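Local coordinates for protein Ser-thr phosphatase MSPP (Mycobacterium smegmatis, PDB 2JFR) that probably removes phosphate from phosphoserine and phosphothreonine of proteins, as a metal-dependent phosphatase of the PPM (PP2C) family that binds manganese and magnesium ions, at residues A[32-37]-A[111-116]; A[93-98]-A[181-186]. All coordinates share one frame; numbering follows the deposited sequence.

Interaction 1 of 2, residues A[32-37]-A[111-116]; sequences YAVADG and GDSPLY. With MG (magnesium ion), chain B; MN (manganese (II) ion), chain C.
Asp36 and Ser113 meet directly where strand 31-38 runs into the metal centre: Asp36 CB lies 3.6 Å from Ser113 OG. Behind them Val34 CG1 rests more loosely on Ser113 CB, at 4.3 Å. The close-packed side is Asp36 CB against Ser113 OG, with Thr91 of strand 89-96 hydrogen-bonded to the same hydroxyl. On the looser side, between Asp36 and Asp112, the two segments are joined through water. Water 1 donates to Asp36 OD2 and to Asp112 OD1, and accepts a hydrogen bond from Ser113 OG, the two oxygens 2.7 Å apart, so three side chains share one molecule and no direct hydrogen bond joins the segments.

With CG anti to the backbone N (chi1 178°), the Asp36 carboxylate reaches past Ser113 to the metals. OD1 binds magnesium at 2.0 Å, OD2 binds manganese at 2.1 Å, and water 3 is a second bridge between the two ions. The carbonyl O of Gly37 also binds this magnesium. Asp36 OD2 and Asp112 OD1 stay 4.6 Å apart; water 1 between them, and the metal charge on Asp36, probably ease their repulsion. The chemistry implies a metal-bridging carboxylate that is linked to Ser113 and Asp112 through an ordered water.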
ATOM      1  N   TYR A  32      -7.032   4.123   5.437  1.00 13.86           N
ATOM      2  CA  TYR A  32      -6.377   2.819   5.328  1.00 13.82           C
ATOM      3  C   TYR A  32      -5.052   3.035   4.662  1.00 13.65           C
ATOM      4  O   TYR A  32      -4.945   3.783   3.707  1.00 14.63           O
ATOM      5  CB  TYR A  32      -7.236   1.854   4.511  1.00 14.66           C
ATOM      6  CG  TYR A  32      -8.586   1.655   5.167  1.00 14.99           C
ATOM      7  CD1 TYR A  32      -8.745   0.704   6.150  1.00 15.98           C
ATOM      8  CD2 TYR A  32      -9.661   2.462   4.869  1.00 15.86           C
ATOM      9  CE1 TYR A  32      -9.942   0.519   6.791  1.00 17.56           C
ATOM     10  CE2 TYR A  32     -10.881   2.294   5.553  1.00 17.46           C
ATOM     11  CZ  TYR A  32     -10.973   1.331   6.490  1.00 18.78           C
ATOM     12  OH  TYR A  32     -12.195   1.193   7.155  1.00 24.07           O
ATOM     13  N   ALA A  33      -3.996   2.326   5.108  1.00 13.55           N
ATOM     14  CA  ALA A  33      -2.714   2.541   4.468  1.00 13.71           C
ATOM     15  C   ALA A  33      -1.790   1.352   4.692  1.00 13.42           C
ATOM     16  O   ALA A  33      -1.892   0.635   5.696  1.00 14.10           O
ATOM     17  CB  ALA A  33      -2.033   3.813   4.992  1.00 14.28           C
ATOM     18  N   VAL A  34      -0.858   1.223   3.773  1.00 13.40           N
ATOM     19  CA  VAL A  34       0.312   0.356   3.904  1.00 13.32           C
ATOM     20  C   VAL A  34       1.548   1.178   3.623  1.00 13.08           C
ATOM     21  O   VAL A  34       1.573   1.990   2.708  1.00 13.93           O
ATOM     22  CB  VAL A  34       0.223  -0.850   2.950  1.00 13.87           C
ATOM     23  CG1 VAL A  34       1.514  -1.673   2.936  1.00 15.65           C
ATOM     24  CG2 VAL A  34      -0.974  -1.712   3.280  1.00 14.57           C
ATOM     25  N   ALA A  35       2.591   0.894   4.406  1.00 13.41           N
ATOM     26  CA  ALA A  35       3.912   1.500   4.204  1.00 13.39           C
ATOM     27  C   ALA A  35       4.946   0.380   4.239  1.00 13.56           C
ATOM     28  O   ALA A  35       5.012  -0.361   5.210  1.00 14.62           O
ATOM     29  CB  ALA A  35       4.195   2.534   5.278  1.00 14.49           C
ATOM     30  N   ASP A  36       5.726   0.273   3.182  1.00 13.65           N
ATOM     31  CA  ASP A  36       6.774  -0.748   3.087  1.00 13.36           C
ATOM     32  C   ASP A  36       8.119  -0.059   3.236  1.00 13.28           C
ATOM     33  O   ASP A  36       8.597   0.630   2.332  1.00 13.59           O
ATOM     34  CB  ASP A  36       6.682  -1.453   1.727  1.00 13.62           C
ATOM     35  CG  ASP A  36       7.769  -2.493   1.515  1.00 13.25           C
ATOM     36  OD1 ASP A  36       8.715  -2.498   2.336  1.00 13.76           O
ATOM     37  OD2 ASP A  36       7.642  -3.261   0.547  1.00 14.10           O
ATOM     38  N   GLY A  37       8.712  -0.217   4.411  1.00 13.43           N
ATOM     39  CA  GLY A  37      10.011   0.373   4.678  1.00 13.85           C
ATOM     40  C   GLY A  37      11.129  -0.395   4.028  1.00 13.85           C
ATOM     41  O   GLY A  37      11.047  -1.587   3.788  1.00 14.03           O
ATOM     42  N   GLY A 111       5.761   4.957  -4.273  1.00 14.76           N
ATOM     43  CA  GLY A 111       6.468   3.713  -4.194  1.00 14.60           C
ATOM     44  C   GLY A 111       5.700   2.607  -4.899  1.00 14.43           C
ATOM     45  O   GLY A 111       5.108   2.846  -5.949  1.00 15.34           O
ATOM     46  N   ASP A 112       5.734   1.392  -4.353  1.00 14.73           N
ATOM     47  CA  ASP A 112       5.258   0.214  -5.058  1.00 14.81           C
ATOM     48  C   ASP A 112       4.399  -0.706  -4.186  1.00 13.93           C
ATOM     49  O   ASP A 112       4.410  -1.915  -4.412  1.00 14.92           O
ATOM     50  CB  ASP A 112       6.421  -0.583  -5.668  1.00 17.10           C
ATOM     51  CG  ASP A 112       7.314  -1.226  -4.633  1.00 18.12           C
ATOM     52  OD1 ASP A 112       7.178  -0.925  -3.427  1.00 16.52           O
ATOM     53  OD2 ASP A 112       8.149  -2.042  -5.104  1.00 26.69           O
ATOM     54  N   SER A 113       3.634  -0.145  -3.271  1.00 13.70           N
ATOM     55  CA  SER A 113       2.676  -0.936  -2.485  1.00 13.56           C
ATOM     56  C   SER A 113       1.291  -0.767  -3.083  1.00 13.41           C
ATOM     57  O   SER A 113       0.652   0.253  -2.834  1.00 15.24           O
ATOM     58  CB  SER A 113       2.689  -0.460  -1.035  1.00 13.83           C
ATOM     59  OG  SER A 113       3.984  -0.574  -0.450  1.00 13.96           O
ATOM     60  N   PRO A 114       0.820  -1.640  -3.940  1.00 13.56           N
ATOM     61  CA  PRO A 114      -0.322  -1.253  -4.786  1.00 14.10           C
ATOM     62  C   PRO A 114      -1.649  -1.255  -4.097  1.00 13.87           C
ATOM     63  O   PRO A 114      -1.921  -1.949  -3.106  1.00 14.28           O
ATOM     64  CB  PRO A 114      -0.303  -2.259  -5.922  1.00 15.83           C
ATOM     65  CG  PRO A 114       1.068  -2.882  -5.870  1.00 15.89           C
ATOM     66  CD  PRO A 114       1.360  -2.924  -4.381  1.00 14.23           C
ATOM     67  N   LEU A 115      -2.561  -0.480  -4.713  1.00 14.11           N
ATOM     68  CA  LEU A 115      -3.990  -0.583  -4.484  1.00 13.72           C
ATOM     69  C   LEU A 115      -4.610  -1.387  -5.628  1.00 13.63           C
ATOM     70  O   LEU A 115      -4.361  -1.101  -6.789  1.00 14.43           O
ATOM     71  CB  LEU A 115      -4.612   0.797  -4.457  1.00 14.29           C
ATOM     72  CG  LEU A 115      -6.145   0.854  -4.428  1.00 14.40           C
ATOM     73  CD1 LEU A 115      -6.675   0.268  -3.154  1.00 14.82           C
ATOM     74  CD2 LEU A 115      -6.624   2.280  -4.645  1.00 15.88           C
ATOM     75  N   TYR A 116      -5.457  -2.331  -5.254  1.00 13.90           N
ATOM     76  CA  TYR A 116      -6.231  -3.139  -6.177  1.00 14.31           C
ATOM     77  C   TYR A 116      -7.703  -2.970  -5.913  1.00 14.47           C
ATOM     78  O   TYR A 116      -8.118  -2.782  -4.752  1.00 15.01           O
ATOM     79  CB  TYR A 116      -5.920  -4.635  -6.047  1.00 15.09           C
ATOM     80  CG  TYR A 116      -4.478  -5.010  -6.059  1.00 15.46           C
ATOM     81  CD1 TYR A 116      -3.831  -5.421  -7.206  1.00 15.97           C
ATOM     82  CD2 TYR A 116      -3.704  -4.926  -4.881  1.00 16.74           C
ATOM     83  CE1 TYR A 116      -2.468  -5.774  -7.169  1.00 16.51           C
ATOM     84  CE2 TYR A 116      -2.390  -5.277  -4.832  1.00 17.66           C
ATOM     85  CZ  TYR A 116      -1.772  -5.687  -5.976  1.00 16.89           C
ATOM     86  OH  TYR A 116      -0.427  -6.017  -5.917  1.00 19.08           O
TER
HETATM   87 MG    MG B1234      10.430  -3.355   2.902  0.99 13.88          MG
HETATM   88 MN    MN C1235       8.534  -5.130   0.199  0.56 13.82          MN
HETATM   89  O   HOH W   1       5.806  -2.412  -1.363  1.00 14.65           O
HETATM   90  O   HOH W   2       9.299  -1.692  -1.919  1.00 18.86           O
HETATM   91  O   HOH W   3      10.136  -5.097   1.730  0.83 14.57           O
HETATM   92  O   HOH W   4      12.097  -4.158   3.824  1.00 15.24           O
HETATM   93  O   HOH W   5       9.246  -4.166   4.397  1.00 14.25           O
HETATM   94  O   HOH W   6      11.412  -2.762   1.208  0.83 14.64           O
HETATM   95  O   HOH W   7      10.027  -4.355  -0.979  0.83 17.85           O

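Interaction 2 of 2, residues A[93-98]-A[181-186]; sequences TAVAVF and LLISSD. With MN (manganese (II) ion), chain C.
The interior of the PP2C beta sandwich is where these segments meet, strand 93-96 from one antiparallel sheet facing strand 181-184 from the other. Their axes come within 8.3 Å and run nearly antiparallel, at 155°. No hydrogen bond crosses the gap; side chains fill it instead.

Ile183 is the central piece and uses both of its branches. Its CG2 methyl lies against Thr93 CG2 at 3.8 Å, while CD1, at the end of the longer branch, reaches Val95 CG2 at 3.7 Å. The torsion of Ile183 sets this division: CG1 stands anti to the carbonyl carbon (chi1 -46°) and carries CD1 toward Val95, leaving CG2 for Thr93. In both pairs the side chains pass alongside each other in opposite directions rather than meeting end to end. Val95 also turns its other methyl, CG1, to Leu181 CD1, a looser touch at 4.3 Å.

Thr93 presents its methyl to Ile183 and sends its hydroxyl elsewhere, to a hydrogen bond with the carbonyl O of Ser113, so the buried polar atom is satisfied. Tyr32 and Val34 of strand 31-38 pack on Ile183 as well, and Leu115 on Val95.

Past the strand end the chain reaches Asp186, which binds manganese through OD1 and, in one of its two conformers, a further magnesium through OD2. Aliphatic packing between two sheets, with metal-binding aspartates at one end, is the arrangement characteristic of PPM phosphatases.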
ATOM      1  N   THR A  93       1.015   3.910   0.599  1.00 13.51           N
ATOM      2  CA  THR A  93      -0.218   3.960  -0.156  1.00 13.37           C
ATOM      3  C   THR A  93      -1.339   4.153   0.857  1.00 13.74           C
ATOM      4  O   THR A  93      -1.490   3.303   1.745  1.00 14.40           O
ATOM      5  CB  THR A  93      -0.447   2.722  -0.982  1.00 13.83           C
ATOM      6  OG1 THR A  93       0.603   2.688  -1.939  1.00 14.60           O
ATOM      7  CG2 THR A  93      -1.791   2.718  -1.673  1.00 14.63           C
ATOM      8  N   ALA A  94      -2.052   5.245   0.725  1.00 13.99           N
ATOM      9  CA  ALA A  94      -3.134   5.591   1.646  1.00 14.68           C
ATOM     10  C   ALA A  94      -4.424   5.738   0.847  1.00 14.97           C
ATOM     11  O   ALA A  94      -4.443   6.344  -0.236  1.00 15.98           O
ATOM     12  CB  ALA A  94      -2.807   6.890   2.367  1.00 16.46           C
ATOM     13  N   VAL A  95      -5.476   5.199   1.397  1.00 14.60           N
ATOM     14  CA  VAL A  95      -6.830   5.323   0.873  1.00 14.33           C
ATOM     15  C   VAL A  95      -7.688   5.993   1.902  1.00 14.23           C
ATOM     16  O   VAL A  95      -7.709   5.594   3.056  1.00 14.95           O
ATOM     17  CB  VAL A  95      -7.402   3.924   0.537  1.00 15.28           C
ATOM     18  CG1 VAL A  95      -8.885   4.002   0.244  1.00 16.53           C
ATOM     19  CG2 VAL A  95      -6.643   3.290  -0.615  1.00 17.07           C
ATOM     20  N   ALA A  96      -8.427   7.023   1.476  1.00 14.44           N
ATOM     21  CA  ALA A  96      -9.455   7.619   2.288  1.00 14.46           C
ATOM     22  C   ALA A  96     -10.785   7.382   1.595  1.00 14.48           C
ATOM     23  O   ALA A  96     -10.984   7.838   0.466  1.00 14.60           O
ATOM     24  CB  ALA A  96      -9.228   9.098   2.519  1.00 16.26           C
ATOM     25  N   VAL A  97     -11.688   6.670   2.276  1.00 14.69           N
ATOM     26  CA  VAL A  97     -12.981   6.341   1.684  1.00 14.89           C
ATOM     27  C   VAL A  97     -13.949   7.494   1.964  1.00 15.07           C
ATOM     28  O   VAL A  97     -14.900   7.372   2.752  1.00 16.68           O
ATOM     29  CB  VAL A  97     -13.518   4.984   2.131  1.00 15.74           C
ATOM     30  CG1 VAL A  97     -14.730   4.625   1.326  1.00 17.71           C
ATOM     31  CG2 VAL A  97     -12.435   3.904   2.012  1.00 17.03           C
ATOM     32  N   PHE A  98     -13.671   8.628   1.348  1.00 15.08           N
ATOM     33  CA  PHE A  98     -14.526   9.800   1.480  1.00 15.36           C
ATOM     34  C   PHE A  98     -15.887   9.578   0.830  1.00 15.07           C
ATOM     35  O   PHE A  98     -15.999   8.886  -0.181  1.00 16.12           O
ATOM     36  CB  PHE A  98     -13.892  10.995   0.789  1.00 15.53           C
ATOM     37  CG  PHE A  98     -12.597  11.502   1.348  1.00 15.11           C
ATOM     38  CD1 PHE A  98     -12.537  11.962   2.652  1.00 16.54           C
ATOM     39  CD2 PHE A  98     -11.453  11.563   0.576  1.00 15.52           C
ATOM     40  CE1 PHE A  98     -11.348  12.471   3.146  1.00 17.57           C
ATOM     41  CE2 PHE A  98     -10.265  12.115   1.037  1.00 16.36           C
ATOM     42  CZ  PHE A  98     -10.246  12.572   2.333  1.00 16.96           C
ATOM     43  N   LEU A 181     -11.589  -3.315  -1.889  1.00 14.33           N
ATOM     44  CA  LEU A 181     -10.289  -2.717  -2.143  1.00 14.54           C
ATOM     45  C   LEU A 181      -9.249  -3.495  -1.354  1.00 14.25           C
ATOM     46  O   LEU A 181      -9.506  -3.941  -0.242  1.00 15.64           O
ATOM     47  CB  LEU A 181     -10.274  -1.251  -1.716  1.00 14.93           C
ATOM     48  CG  LEU A 181     -11.290  -0.372  -2.388  1.00 15.43           C
ATOM     49  CD1 LEU A 181     -11.162   1.048  -1.871  1.00 16.93           C
ATOM     50  CD2 LEU A 181     -11.140  -0.375  -3.915  1.00 17.69           C
ATOM     51  N   LEU A 182      -8.073  -3.621  -1.937  1.00 14.27           N
ATOM     52  CA  LEU A 182      -6.923  -4.254  -1.305  1.00 14.48           C
ATOM     53  C   LEU A 182      -5.754  -3.355  -1.442  1.00 13.71           C
ATOM     54  O   LEU A 182      -5.386  -2.991  -2.575  1.00 14.55           O
ATOM     55  CB  LEU A 182      -6.644  -5.606  -1.972  1.00 15.10           C
ATOM     56  CG  LEU A 182      -5.274  -6.280  -1.586  1.00 16.53           C
ATOM     57  CD1 LEU A 182      -5.241  -6.666  -0.151  1.00 17.27           C
ATOM     58  CD2 LEU A 182      -5.040  -7.519  -2.471  1.00 18.81           C
ATOM     59  N   ILE A 183      -5.106  -3.016  -0.339  1.00 13.80           N
ATOM     60  CA  ILE A 183      -3.815  -2.366  -0.360  1.00 13.61           C
ATOM     61  C   ILE A 183      -2.795  -3.428   0.052  1.00 13.65           C
ATOM     62  O   ILE A 183      -3.016  -4.111   1.059  1.00 14.29           O
ATOM     63  CB  ILE A 183      -3.700  -1.165   0.566  1.00 14.09           C
ATOM     64  CG1 ILE A 183      -4.896  -0.220   0.465  1.00 15.43           C
ATOM     65  CG2 ILE A 183      -2.406  -0.438   0.289  1.00 14.86           C
ATOM     66  CD1 ILE A 183      -4.891   0.853   1.530  1.00 16.39           C
ATOM     67  N   SER A 184      -1.697  -3.580  -0.660  1.00 13.67           N
ATOM     68  CA  SER A 184      -0.705  -4.565  -0.295  0.58 13.07           C
ATOM     69  C   SER A 184       0.684  -3.995  -0.442  1.00 13.43           C
ATOM     70  O   SER A 184       0.951  -3.194  -1.317  1.00 14.65           O
ATOM     71  CB  SER A 184      -0.863  -5.764  -1.185  0.58 14.31           C
ATOM     72  OG  SER A 184      -0.028  -6.832  -0.786  0.58 14.39           O
ATOM     73  N   SER A 185       1.606  -4.503   0.386  1.00 13.48           N
ATOM     74  CA  SER A 185       3.006  -4.347   0.049  1.00 13.60           C
ATOM     75  C   SER A 185       3.327  -5.260  -1.136  1.00 14.13           C
ATOM     76  O   SER A 185       2.602  -6.192  -1.481  1.00 14.93           O
ATOM     77  CB  SER A 185       3.924  -4.581   1.221  1.00 13.90           C
ATOM     78  OG  SER A 185       3.827  -5.928   1.664  1.00 14.54           O
ATOM     79  N   ASP A 186       4.498  -5.000  -1.732  1.00 14.46           N
ATOM     80  CA  ASP A 186       4.981  -5.789  -2.862  0.64 14.67           C
ATOM     81  C   ASP A 186       5.269  -7.225  -2.488  1.00 15.00           C
ATOM     82  O   ASP A 186       5.449  -8.056  -3.382  1.00 18.00           O
ATOM     83  CB  ASP A 186       6.167  -5.089  -3.492  0.64 15.38           C
ATOM     84  CG  ASP A 186       7.397  -4.902  -2.645  0.64 15.48           C
ATOM     85  OD1 ASP A 186       7.330  -5.268  -1.456  0.64 13.20           O
ATOM     86  OD2 ASP A 186       8.441  -4.409  -3.225  0.64 16.85           O
TER
HETATM   87 MN    MN C1235       8.534  -5.130   0.199  0.56 13.82          MN
HETATM   88  O   HOH W   3      10.136  -5.097   1.730  0.83 14.57           O
HETATM   89  O   HOH W   7      10.027  -4.355  -0.979  0.83 17.85           O
HETATM   90  O   HOH W   8       7.169  -5.777   1.677  1.00 14.25           O

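Overall arrangement
Interactions 1 and 2 lie side by side near the centre of the molecule, their own centres about 6 Å apart. Interaction 2 joins the two five-stranded antiparallel sheets strand to strand; interaction 1 joins strand 31-38, the neighbour of 89-96, to the loop that leads into strand 115-119, the neighbour of 180-184. Along the sequence the segments alternate, 32-37, 93-98, 111-116 and 181-186, so the two contacts cross and tie together distant parts of the PP2C fold. They also touch directly, with a probable backbone hydrogen bond from Tyr116 N to Leu182 O. Both lead to the same manganese and share waters 3 and 7, consistent with the metal centre sitting at one end of the interior between the sheets.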